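Local coordinates for protein putative dehydrogenase (Pseudarthrobacter phenanthrenivorans, PDB 6A3F) that oxidises levoglucosan to 3-dehydrolevoglucosan with NAD(+) as hydride acceptor, working as a homotetramer of the Gfo/Idh/MocA family, at residues 306-309 against 315-318; 159-164 against 333-338; 215-220 against 293-298; 42-47 against 358-363; 205-210 against 391-396. All blocks are in the same frame, centred on the assembly; numbering follows the deposited sequence.

Overall arrangement
Contacts 1, 2 and 3 form one cluster, their centres 10 to 15 Å apart, on the mixed sheet of the substrate-binding domain. Strands 294-301, 304-309, 315-320 and 330-334 are successive neighbours there, and helices 157-167 and 206-221 lie over them. The first turns of helix 206-221 form contact 5 with helix 380-399, about 15 Å from contact 3 centre to centre. Contact 4 lies about 30 Å from contact 5, centre to centre, and packs helix 355-371 on the first Rossmann helix. Along the chain contact 4 encloses contacts 1, 2 and 3, and its segments alternate with those of contact 5. Late C-terminal helices are thereby returned to both domains of the dehydrogenase.

Contact 1: residues 306-309 against 315-318; sequences IVFN and ELQV
Val307 and Gln317 face each other as a hydrogen-bonded pair of the antiparallel hairpin made by strands 304-309 and 315-320. Two backbone bonds join them: Val307 N donates to Gln317 O at 2.9 Å, and Gln317 N returns a bond of equal length to Val307 O. A weaker polar contact lies beside them, where the CA-H of Ile306 points at the same Gln317 O, 3.3 Å from Ile306 CA. At the turn end, water 1 accepts from Asn309 N at 2.9 Å and lies 2.7 Å from Glu315 O, so a solvent molecule spans the gap between strands that diverge slightly there.

Apolar contacts fill the face carrying Ile306, Phe308, Leu316 and Val318, which helix 157-167 covers. With its CG anti to the backbone N (chi1 -169°), Leu316 carries CD1 to within 3.6 Å of Ile306 CG2, and the same methyl approaches Phe308 CB at 3.9 Å. Ile306 and Val318 run side by side, CG1 against CG2.

The ring of Phe308 makes a different kind of contact: its edge, at CD1, lies 3.6 Å from Glu315 O. Glu315's carboxylate itself is salt-bridged to Arg312 of the third subunit.

The chemistry is thus divided: directional bonds set the pairing of the strands, whereas one methyl of the leucine, CD1, serves two neighbours on the apolar side beneath the helix.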
# COMPACT_ATOMS: atom_id res chain seq x y z
N ILE B 306 3.69 11.52 11.24
CA ILE B 306 4.67 11.16 10.27
C ILE B 306 4.95 9.66 10.41
O ILE B 306 5.12 9.21 11.52
CB ILE B 306 5.99 11.93 10.43
CG1 ILE B 306 5.79 13.45 10.34
CG2 ILE B 306 7.01 11.46 9.41
CD1 ILE B 306 6.96 14.23 10.87
N VAL B 307 4.95 8.96 9.28
CA VAL B 307 5.18 7.51 9.25
C VAL B 307 6.26 7.25 8.21
O VAL B 307 6.23 7.83 7.10
CB VAL B 307 3.88 6.75 8.93
CG1 VAL B 307 4.14 5.28 8.60
CG2 VAL B 307 2.89 6.89 10.07
N PHE B 308 7.18 6.33 8.50
CA PHE B 308 8.27 6.01 7.59
C PHE B 308 8.47 4.50 7.61
O PHE B 308 8.28 3.87 8.65
CB PHE B 308 9.59 6.66 8.03
CG PHE B 308 10.82 6.23 7.26
CD1 PHE B 308 11.01 6.61 5.94
CD2 PHE B 308 11.82 5.49 7.87
CE1 PHE B 308 12.12 6.19 5.23
CE2 PHE B 308 12.95 5.12 7.16
CZ PHE B 308 13.11 5.48 5.86
N ASN B 309 8.86 3.96 6.46
CA ASN B 309 9.16 2.54 6.22
C ASN B 309 10.36 2.45 5.26
O ASN B 309 10.25 2.75 4.07
CB ASN B 309 7.96 1.78 5.68
CG ASN B 309 8.26 0.40 5.12
OD1 ASN B 309 9.30 -0.18 5.44
ND2 ASN B 309 7.29 -0.20 4.40
N GLU B 315 9.78 7.15 0.23
CA GLU B 315 8.54 7.68 0.68
C GLU B 315 8.65 8.17 2.12
O GLU B 315 9.23 7.50 2.98
CB GLU B 315 7.45 6.60 0.72
CG GLU B 315 7.04 6.12 -0.64
CD GLU B 315 6.10 4.93 -0.62
OE1 GLU B 315 5.44 4.67 0.41
OE2 GLU B 315 6.02 4.28 -1.66
N LEU B 316 7.94 9.28 2.38
CA LEU B 316 7.54 9.67 3.73
C LEU B 316 6.03 9.91 3.77
O LEU B 316 5.53 10.57 2.89
CB LEU B 316 8.27 10.93 4.20
CG LEU B 316 8.09 11.23 5.69
CD1 LEU B 316 8.83 10.21 6.56
CD2 LEU B 316 8.60 12.63 6.02
N GLN B 317 5.34 9.39 4.76
CA GLN B 317 3.94 9.67 4.91
C GLN B 317 3.76 10.77 5.97
O GLN B 317 4.33 10.68 7.07
CB GLN B 317 3.16 8.42 5.26
CG GLN B 317 3.28 7.35 4.19
CD GLN B 317 2.52 6.11 4.53
OE1 GLN B 317 3.09 5.02 4.65
NE2 GLN B 317 1.21 6.23 4.67
N VAL B 318 2.92 11.74 5.66
CA VAL B 318 2.66 12.83 6.64
C VAL B 318 1.21 13.25 6.56
O VAL B 318 0.70 13.39 5.47
CB VAL B 318 3.60 14.02 6.46
CG1 VAL B 318 3.58 14.63 5.07
CG2 VAL B 318 3.39 15.08 7.55
O HOH W 1 8.48 5.06 3.82

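Contact 2: residues 159-164 against 333-338; sequences VALAKK and VYTGPA
Leu161, on helix 157-167, packs against Val333 on strand 330-334, an outermost strand of the mixed sheet within this chain; the contact belongs to the helical layer over that sheet. A chi1 of 179° swings the leucine fork away from its own backbone N, and the side chain crosses that of Val333 at about a right angle. Only the CD2 branch does the touching: it reaches Val333 CG1 at 4.0 Å and stays somewhat farther, 4.3 Å, from CG2 of Thr335, just beyond the strand end.

One turn farther along the helix, the nearly straight side chain of Lys164 reaches over to the loop. NZ does not touch Ala338 O directly. Instead water 2 bridges them, accepting from Lys164 NZ at 2.7 Å and donating to Ala338 O at 2.7 Å. The ammonium has its charged partner elsewhere, in a salt bridge to Asp326 of the fourth subunit, so the same lysine links helix, loop and neighbour.

Strand 315-320 lies alongside 330-334 and sends Leu316 up against Leu161 and Ala162. On another flank of the helix Val159 and Ala160 meet Tyr220 of helix 206-221, while His339 in the loop packs on both Leu161 and Val333.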
# COMPACT_ATOMS: atom_id res chain seq x y z
N VAL B 159 13.95 10.56 6.05
CA VAL B 159 14.13 10.72 7.47
C VAL B 159 14.58 12.16 7.80
O VAL B 159 14.05 12.79 8.74
CB VAL B 159 15.12 9.67 8.01
CG1 VAL B 159 15.38 9.89 9.52
CG2 VAL B 159 14.60 8.27 7.70
N ALA B 160 15.49 12.70 7.00
CA ALA B 160 15.88 14.13 7.13
C ALA B 160 14.68 15.03 6.82
O ALA B 160 14.58 16.10 7.39
CB ALA B 160 17.02 14.44 6.21
N LEU B 161 13.81 14.63 5.90
CA LEU B 161 12.56 15.37 5.63
C LEU B 161 11.65 15.38 6.86
O LEU B 161 11.01 16.39 7.19
CB LEU B 161 11.85 14.70 4.44
CG LEU B 161 10.51 15.35 4.06
CD1 LEU B 161 10.73 16.81 3.67
CD2 LEU B 161 9.88 14.62 2.88
N ALA B 162 11.51 14.24 7.53
CA ALA B 162 10.74 14.16 8.80
C ALA B 162 11.29 15.17 9.82
O ALA B 162 10.55 15.91 10.51
CB ALA B 162 10.80 12.77 9.36
N LYS B 163 12.61 15.20 9.90
CA LYS B 163 13.28 16.15 10.82
C LYS B 163 12.94 17.60 10.44
O LYS B 163 12.62 18.43 11.32
CB LYS B 163 14.78 15.92 10.82
CG LYS B 163 15.60 16.91 11.64
CD LYS B 163 15.34 16.79 13.11
CE LYS B 163 16.36 17.56 13.95
NZ LYS B 163 16.09 17.36 15.38
N LYS B 164 12.89 17.87 9.15
CA LYS B 164 12.62 19.22 8.68
C LYS B 164 11.20 19.63 9.10
O LYS B 164 11.00 20.75 9.64
CB LYS B 164 12.81 19.32 7.17
CG LYS B 164 12.39 20.67 6.60
CD LYS B 164 12.20 20.71 5.13
CE LYS B 164 12.05 22.13 4.60
NZ LYS B 164 11.93 22.18 3.12
N VAL B 333 4.79 11.27 0.26
CA VAL B 333 5.71 12.21 -0.31
C VAL B 333 6.96 11.46 -0.75
O VAL B 333 7.62 10.81 0.10
CB VAL B 333 6.07 13.34 0.68
CG1 VAL B 333 7.07 14.32 0.05
CG2 VAL B 333 4.85 14.06 1.19
N TYR B 334 7.28 11.54 -2.07
CA TYR B 334 8.49 10.98 -2.66
C TYR B 334 9.64 12.01 -2.61
O TYR B 334 9.50 13.15 -3.07
CB TYR B 334 8.23 10.47 -4.08
CG TYR B 334 7.49 9.16 -4.07
CD1 TYR B 334 6.11 9.12 -4.03
CD2 TYR B 334 8.19 7.95 -4.05
CE1 TYR B 334 5.43 7.91 -3.97
CE2 TYR B 334 7.52 6.74 -3.95
CZ TYR B 334 6.14 6.72 -3.93
OH TYR B 334 5.52 5.50 -3.82
N THR B 335 10.79 11.60 -2.10
CA THR B 335 11.90 12.54 -1.92
C THR B 335 12.64 12.80 -3.23
O THR B 335 12.85 11.94 -4.08
CB THR B 335 12.90 12.12 -0.83
OG1 THR B 335 13.58 10.92 -1.19
CG2 THR B 335 12.20 11.91 0.48
N GLY B 336 13.00 14.07 -3.40
CA GLY B 336 13.67 14.51 -4.60
C GLY B 336 14.38 15.84 -4.40
O GLY B 336 14.79 16.18 -3.28
N PRO B 337 14.49 16.62 -5.48
CA PRO B 337 15.20 17.92 -5.43
C PRO B 337 14.63 18.88 -4.36
O PRO B 337 15.41 19.68 -3.79
CB PRO B 337 15.04 18.43 -6.88
CG PRO B 337 15.05 17.15 -7.71
CD PRO B 337 14.21 16.23 -6.87
N ALA B 338 13.36 18.79 -4.03
CA ALA B 338 12.76 19.78 -3.10
C ALA B 338 13.11 19.44 -1.63
O ALA B 338 12.83 20.25 -0.72
CB ALA B 338 11.29 19.87 -3.30
O HOH W 2 13.66 20.53 1.88

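Contact 3: residues 215-220 against 293-298; sequences IDMARY and NYITFE
Met217 and Phe297 are the closest residues, CA to CA, of segments 215-220 and 293-298, 8.4 Å apart, a spacing bridged by side chains alone. Both residues, and Ile295 two positions earlier on the strand, have their CB directed at the opposite segment.

Met217 carries the contact. Its CG lies beside the backbone N (chi1 -74°), and beyond CG the chain is extended, so that sulfur and methyl are delivered to the sheet one after the other. SD comes up to the rim of the Phe297 ring, 3.7 Å from CD2 and 3.9 Å from CE2. Measured to the ring centroid the sulfur stands at 4.9 Å, 78° off the ring normal: an edge-on Met-aromatic contact in which sulfur faces ring hydrogens rather than the pi cloud. The terminal CE then closes on Ile295 CG2 at 4.1 Å. Phe297 reaches its place with CG between the backbone N and carbonyl carbon (chi1 57°), and its ring also meets that of Phe308 on the next strand.

The flexible thioether thus fits both an aromatic edge and a branched aliphatic group. Helix-on-sheet packing of this kind builds the alpha/beta substrate domain, here next to residues of the sugar site: Met217 packs on Tyr153, and Ile295 lies about 5 Å, side chain to side chain, from His213, both of which bind levoglucosan.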
# COMPACT_ATOMS: atom_id res chain seq x y z
N ILE B 215 16.99 3.68 17.82
CA ILE B 215 17.27 4.59 18.95
C ILE B 215 17.90 5.89 18.45
O ILE B 215 17.47 6.98 18.87
CB ILE B 215 18.14 3.88 20.02
CG1 ILE B 215 17.32 2.76 20.67
CG2 ILE B 215 18.68 4.84 21.04
CD1 ILE B 215 18.17 1.80 21.44
N ASP B 216 18.82 5.80 17.47
CA ASP B 216 19.43 6.98 16.88
C ASP B 216 18.36 7.86 16.24
O ASP B 216 18.32 9.11 16.45
CB ASP B 216 20.54 6.67 15.86
CG ASP B 216 21.05 7.94 15.18
OD1 ASP B 216 21.79 8.74 15.83
OD2 ASP B 216 20.63 8.22 14.03
N MET B 217 17.43 7.22 15.52
CA MET B 217 16.30 7.98 14.94
C MET B 217 15.44 8.64 16.01
O MET B 217 15.01 9.74 15.79
CB MET B 217 15.40 7.10 14.06
CG MET B 217 16.03 6.78 12.78
SD MET B 217 14.93 5.86 11.62
CE MET B 217 16.19 5.38 10.45
N ALA B 218 15.16 7.97 17.11
CA ALA B 218 14.36 8.54 18.20
C ALA B 218 15.09 9.77 18.78
O ALA B 218 14.45 10.79 19.04
CB ALA B 218 14.08 7.53 19.24
N ARG B 219 16.41 9.67 18.94
CA ARG B 219 17.16 10.80 19.51
C ARG B 219 17.14 11.97 18.51
O ARG B 219 17.02 13.15 18.90
CB ARG B 219 18.58 10.35 19.86
CG ARG B 219 18.66 9.49 21.11
CD ARG B 219 20.14 9.23 21.44
NE ARG B 219 20.80 10.44 21.89
CZ ARG B 219 21.69 11.16 21.21
NH1 ARG B 219 22.12 10.79 20.01
NH2 ARG B 219 22.14 12.29 21.74
N TYR B 220 17.25 11.65 17.23
CA TYR B 220 17.34 12.66 16.15
C TYR B 220 16.01 13.43 16.00
O TYR B 220 15.97 14.66 15.85
CB TYR B 220 17.80 11.98 14.87
CG TYR B 220 17.86 12.80 13.60
CD1 TYR B 220 18.54 14.01 13.55
CD2 TYR B 220 17.20 12.38 12.45
CE1 TYR B 220 18.61 14.77 12.39
CE2 TYR B 220 17.28 13.11 11.27
CZ TYR B 220 17.98 14.31 11.24
OH TYR B 220 18.04 15.02 10.08
N ASN B 293 14.09 -5.58 6.04
CA ASN B 293 14.87 -4.50 6.52
C ASN B 293 13.89 -3.40 6.93
O ASN B 293 13.95 -2.28 6.46
CB ASN B 293 15.92 -4.03 5.52
CG ASN B 293 17.09 -3.35 6.20
OD1 ASN B 293 17.63 -3.86 7.19
ND2 ASN B 293 17.51 -2.19 5.70
N TYR B 294 12.93 -3.84 7.73
CA TYR B 294 11.73 -3.09 8.04
C TYR B 294 12.01 -2.14 9.20
O TYR B 294 11.63 -2.42 10.35
CB TYR B 294 10.59 -4.05 8.33
CG TYR B 294 9.20 -3.49 8.40
CD1 TYR B 294 8.57 -2.93 7.28
CD2 TYR B 294 8.49 -3.53 9.58
CE1 TYR B 294 7.29 -2.44 7.36
CE2 TYR B 294 7.19 -3.06 9.67
CZ TYR B 294 6.59 -2.52 8.55
OH TYR B 294 5.32 -2.04 8.71
N ILE B 295 12.64 -1.03 8.86
CA ILE B 295 12.90 0.07 9.80
C ILE B 295 11.74 1.05 9.70
O ILE B 295 11.47 1.58 8.60
CB ILE B 295 14.21 0.80 9.51
CG1 ILE B 295 15.33 -0.16 9.10
CG2 ILE B 295 14.56 1.68 10.71
CD1 ILE B 295 16.58 0.53 8.67
N THR B 296 11.01 1.24 10.78
CA THR B 296 9.80 2.11 10.73
C THR B 296 9.81 3.11 11.88
O THR B 296 10.45 2.87 12.97
CB THR B 296 8.51 1.30 10.81
OG1 THR B 296 8.34 0.81 12.14
CG2 THR B 296 8.54 0.15 9.82
N PHE B 297 9.10 4.22 11.66
CA PHE B 297 8.69 4.98 12.84
C PHE B 297 7.35 5.61 12.53
O PHE B 297 6.99 5.80 11.34
CB PHE B 297 9.75 6.02 13.24
CG PHE B 297 10.12 7.02 12.19
CD1 PHE B 297 9.30 8.12 11.91
CD2 PHE B 297 11.36 6.93 11.55
CE1 PHE B 297 9.69 9.06 10.97
CE2 PHE B 297 11.75 7.91 10.64
CZ PHE B 297 10.90 8.95 10.34
N GLU B 298 6.62 5.87 13.61
CA GLU B 298 5.39 6.61 13.53
C GLU B 298 5.43 7.61 14.67
O GLU B 298 5.61 7.20 15.80
CB GLU B 298 4.17 5.71 13.67
CG GLU B 298 2.84 6.46 13.72
CD GLU B 298 1.59 5.70 13.25
OE1 GLU B 298 1.73 4.60 12.64
OE2 GLU B 298 0.46 6.23 13.41

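Contact 4: residues 42-47 against 358-363; sequences YAAMPM and TKIIEA
Met45 and Ile360 bring two helices together in a buried contact, with their CA atoms 5.1 Å apart. The short axes of 42-47 and 358-363 approach to 8.6 Å and cross at -72°.

The contacts between them are van der Waals, between apolar side chains and, for Met45, also against backbone carbonyls. Ile360 is wedged against Ala44 and Met45: its CD1 meets Ala44 CB at 3.6 Å, and its other branch, CG2, rests 3.8 Å from Met45 CA, close on the backbone. Met45 answers from the other helix. Bent at chi2 (-88°) and again at chi3, its chain runs alongside the partner helix, with CG 3.6 Å from Ile360 O and CE 3.9 Å from Ala363 O. Ala363 adds its CB, 4.4 Å from Met45 CB. Pro46, next along, goes with a kink in helix 35-48, where the N atoms of Pro46 and Met47 lack their bonds to the preceding turn.

A polar interaction stays within 358-363: Lys359 NZ forms a salt bridge with Glu362 OE1 at 2.6 Å, using the syn lone pair of that oxygen. The side chain of Glu362 also packs on Ala150 and Asn152, both NADH-binding residues.

Ala44 also meets Leu40 of the third subunit. Helix 35-48 follows strand 23-30 and the glycine-rich turn that contains the NADH-binding Phe33 and Met34; it is the first helix of the Rossmann fold, packed here against helix 355-371, which comes more than 300 residues later in the chain.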
# COMPACT_ATOMS: atom_id res chain seq x y z
N TYR B 42 33.15 6.63 -0.99
CA TYR B 42 34.36 7.44 -1.16
C TYR B 42 34.51 7.78 -2.65
O TYR B 42 34.95 8.87 -2.97
CB TYR B 42 35.58 6.74 -0.53
CG TYR B 42 35.46 6.56 0.96
CD1 TYR B 42 35.08 7.62 1.77
CD2 TYR B 42 35.59 5.31 1.55
CE1 TYR B 42 34.88 7.46 3.13
CE2 TYR B 42 35.38 5.13 2.91
CZ TYR B 42 35.04 6.21 3.70
OH TYR B 42 34.78 6.04 5.02
N ALA B 43 34.14 6.87 -3.53
CA ALA B 43 34.28 7.08 -4.97
C ALA B 43 33.20 8.04 -5.48
O ALA B 43 33.50 8.94 -6.28
CB ALA B 43 34.25 5.75 -5.67
N ALA B 44 31.97 7.92 -4.98
CA ALA B 44 30.84 8.62 -5.59
C ALA B 44 30.56 9.95 -4.89
O ALA B 44 29.95 10.75 -5.54
CB ALA B 44 29.57 7.80 -5.59
N MET B 45 30.96 10.15 -3.63
CA MET B 45 30.54 11.35 -2.92
C MET B 45 30.89 12.64 -3.71
O MET B 45 30.02 13.46 -3.89
CB MET B 45 31.09 11.42 -1.50
CG MET B 45 30.63 12.68 -0.77
SD MET B 45 31.78 14.05 -1.07
CE MET B 45 33.03 13.63 0.15
N PRO B 46 32.12 12.82 -4.20
CA PRO B 46 32.33 14.07 -4.98
C PRO B 46 31.57 14.13 -6.33
O PRO B 46 31.34 15.22 -6.87
CB PRO B 46 33.85 14.11 -5.15
CG PRO B 46 34.25 12.66 -5.14
CD PRO B 46 33.35 12.02 -4.11
N MET B 47 31.23 13.00 -6.91
CA MET B 47 30.42 12.98 -8.12
C MET B 47 29.06 13.62 -7.80
O MET B 47 28.50 14.29 -8.66
CB MET B 47 30.16 11.57 -8.66
CG MET B 47 31.40 10.75 -8.87
SD MET B 47 30.93 9.09 -9.45
CE MET B 47 32.51 8.29 -9.72
N THR B 358 22.64 6.61 1.17
CA THR B 358 22.75 6.98 2.58
C THR B 358 24.24 7.08 2.97
O THR B 358 24.66 8.00 3.67
CB THR B 358 22.00 6.02 3.51
OG1 THR B 358 22.68 4.76 3.64
CG2 THR B 358 20.57 5.85 3.05
N LYS B 359 25.02 6.16 2.46
CA LYS B 359 26.48 6.18 2.74
C LYS B 359 27.17 7.36 2.02
O LYS B 359 28.15 7.93 2.55
CB LYS B 359 27.13 4.86 2.34
CG LYS B 359 26.64 3.62 3.07
CD LYS B 359 26.88 3.66 4.59
CE LYS B 359 28.34 3.47 4.97
NZ LYS B 359 28.50 3.71 6.42
N ILE B 360 26.69 7.71 0.83
CA ILE B 360 27.23 8.84 0.07
C ILE B 360 26.94 10.17 0.81
O ILE B 360 27.85 11.05 0.92
CB ILE B 360 26.73 8.84 -1.40
CG1 ILE B 360 27.33 7.67 -2.19
CG2 ILE B 360 27.08 10.14 -2.08
CD1 ILE B 360 26.63 7.39 -3.48
N ILE B 361 25.75 10.30 1.35
CA ILE B 361 25.34 11.49 2.08
C ILE B 361 26.13 11.57 3.38
O ILE B 361 26.64 12.63 3.76
CB ILE B 361 23.83 11.47 2.34
CG1 ILE B 361 23.04 11.58 1.05
CG2 ILE B 361 23.42 12.59 3.28
CD1 ILE B 361 21.60 11.24 1.22
N GLU B 362 26.23 10.43 4.07
CA GLU B 362 27.03 10.31 5.29
C GLU B 362 28.46 10.81 5.04
O GLU B 362 28.97 11.68 5.79
CB GLU B 362 26.96 8.86 5.77
CG GLU B 362 27.68 8.57 7.08
CD GLU B 362 27.60 7.10 7.43
OE1 GLU B 362 28.06 6.27 6.59
OE2 GLU B 362 27.03 6.79 8.52
N ALA B 363 29.11 10.29 4.01
CA ALA B 363 30.49 10.68 3.67
C ALA B 363 30.58 12.17 3.30
O ALA B 363 31.57 12.87 3.66
CB ALA B 363 31.02 9.78 2.59

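Contact 5: residues 205-210 against 391-396; sequences GALGDI and DAIVES
Leu207 reaches out from the first turn of helix 206-221 towards Ile393 and Val394 on helix 380-399, whose backbone is well back: the CA atoms of Leu207 and Ile393 are 8.7 Å apart. CB points at the partner helix but stops short of it. CG, turned to the far side of CB from the main-chain N (chi1 175°), extends the reach and parts the two methyls between two residues. CD1 goes to Ile393, lying 4.0 Å from its CD1 and 4.2 Å from its CG2. CD2 goes to Val394, where it meets CG2 at 3.6 Å, and it too lies 4.2 Å from Ile393 CG2. That isoleucine branch thus faces the fork, equally far from both leucine methyls, and the fork of Leu207 spans consecutive residues of the facing helix.

At the start of helix 206-221 the carboxylate of Asp265 accepts from the backbone N of both Gly205 and Leu207. Asp209, two residues on, is salt-bridged to Lys124 and Arg286; the leucine therefore packs the same helix that contributes Asp209 to the sugar site. Behind the contact, Ile393 continues onto strands 225-233 and 267-274 through Val228, Ala230, Val268 and Thr270, so helices 206-221 and 380-399 pack against each other and both also meet strands of the mixed sheet.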
# COMPACT_ATOMS: atom_id res chain seq x y z
N GLY B 205 22.51 -8.68 20.84
CA GLY B 205 22.01 -9.25 19.59
C GLY B 205 21.23 -8.22 18.79
O GLY B 205 21.84 -7.25 18.34
N ALA B 206 19.91 -8.37 18.73
CA ALA B 206 19.04 -7.37 18.03
C ALA B 206 19.23 -5.97 18.63
O ALA B 206 19.35 -4.97 17.89
CB ALA B 206 17.61 -7.80 18.09
N LEU B 207 19.32 -5.89 19.96
CA LEU B 207 19.50 -4.61 20.61
C LEU B 207 20.65 -3.81 19.97
O LEU B 207 20.41 -2.71 19.47
CB LEU B 207 19.74 -4.86 22.10
CG LEU B 207 20.06 -3.60 22.90
CD1 LEU B 207 18.94 -2.57 22.79
CD2 LEU B 207 20.34 -3.94 24.35
N GLY B 208 21.91 -4.29 20.04
CA GLY B 208 23.04 -3.53 19.53
C GLY B 208 23.06 -3.41 18.00
O GLY B 208 23.63 -2.46 17.45
N ASP B 209 22.63 -4.47 17.33
CA ASP B 209 22.76 -4.56 15.89
C ASP B 209 21.71 -3.70 15.15
O ASP B 209 22.05 -3.00 14.16
CB ASP B 209 22.63 -6.01 15.43
CG ASP B 209 23.02 -6.22 13.98
OD1 ASP B 209 23.85 -5.45 13.48
OD2 ASP B 209 22.52 -7.18 13.36
N ILE B 210 20.46 -3.76 15.61
CA ILE B 210 19.37 -3.11 14.82
C ILE B 210 18.56 -2.15 15.69
O ILE B 210 18.16 -1.09 15.20
CB ILE B 210 18.51 -4.12 14.06
CG1 ILE B 210 17.98 -5.25 14.93
CG2 ILE B 210 19.28 -4.62 12.83
CD1 ILE B 210 16.98 -6.19 14.24
N ASP B 391 22.73 -0.06 27.69
CA ASP B 391 23.03 -0.63 29.04
C ASP B 391 21.81 -0.53 29.97
O ASP B 391 21.55 -1.46 30.73
CB ASP B 391 24.21 0.09 29.67
CG ASP B 391 25.54 -0.37 29.08
OD1 ASP B 391 25.58 -1.40 28.37
OD2 ASP B 391 26.51 0.28 29.39
N ALA B 392 21.06 0.57 29.87
CA ALA B 392 19.86 0.78 30.66
C ALA B 392 18.77 -0.22 30.27
O ALA B 392 18.05 -0.72 31.12
CB ALA B 392 19.40 2.21 30.55
N ILE B 393 18.66 -0.53 29.00
CA ILE B 393 17.65 -1.48 28.53
C ILE B 393 17.95 -2.87 29.10
O ILE B 393 17.07 -3.57 29.58
CB ILE B 393 17.61 -1.42 26.98
CG1 ILE B 393 16.90 -0.14 26.53
CG2 ILE B 393 16.98 -2.69 26.47
CD1 ILE B 393 16.92 0.08 25.01
N VAL B 394 19.20 -3.25 29.07
CA VAL B 394 19.62 -4.59 29.57
C VAL B 394 19.38 -4.69 31.09
O VAL B 394 18.82 -5.64 31.56
CB VAL B 394 21.10 -4.85 29.22
CG1 VAL B 394 21.59 -6.15 29.85
CG2 VAL B 394 21.33 -4.91 27.71
N GLU B 395 19.76 -3.68 31.81
CA GLU B 395 19.51 -3.64 33.26
C GLU B 395 18.00 -3.62 33.57
O GLU B 395 17.49 -4.36 34.44
CB GLU B 395 20.16 -2.38 33.80
CG GLU B 395 20.04 -2.26 35.31
CD GLU B 395 20.52 -0.95 35.88
OE1 GLU B 395 21.23 -0.21 35.17
OE2 GLU B 395 20.20 -0.68 37.04
N SER B 396 17.26 -2.77 32.85
CA SER B 396 15.81 -2.76 33.00
C SER B 396 15.19 -4.15 32.80
O SER B 396 14.26 -4.57 33.55
CB SER B 396 15.15 -1.77 32.05
OG SER B 396 13.78 -2.12 31.95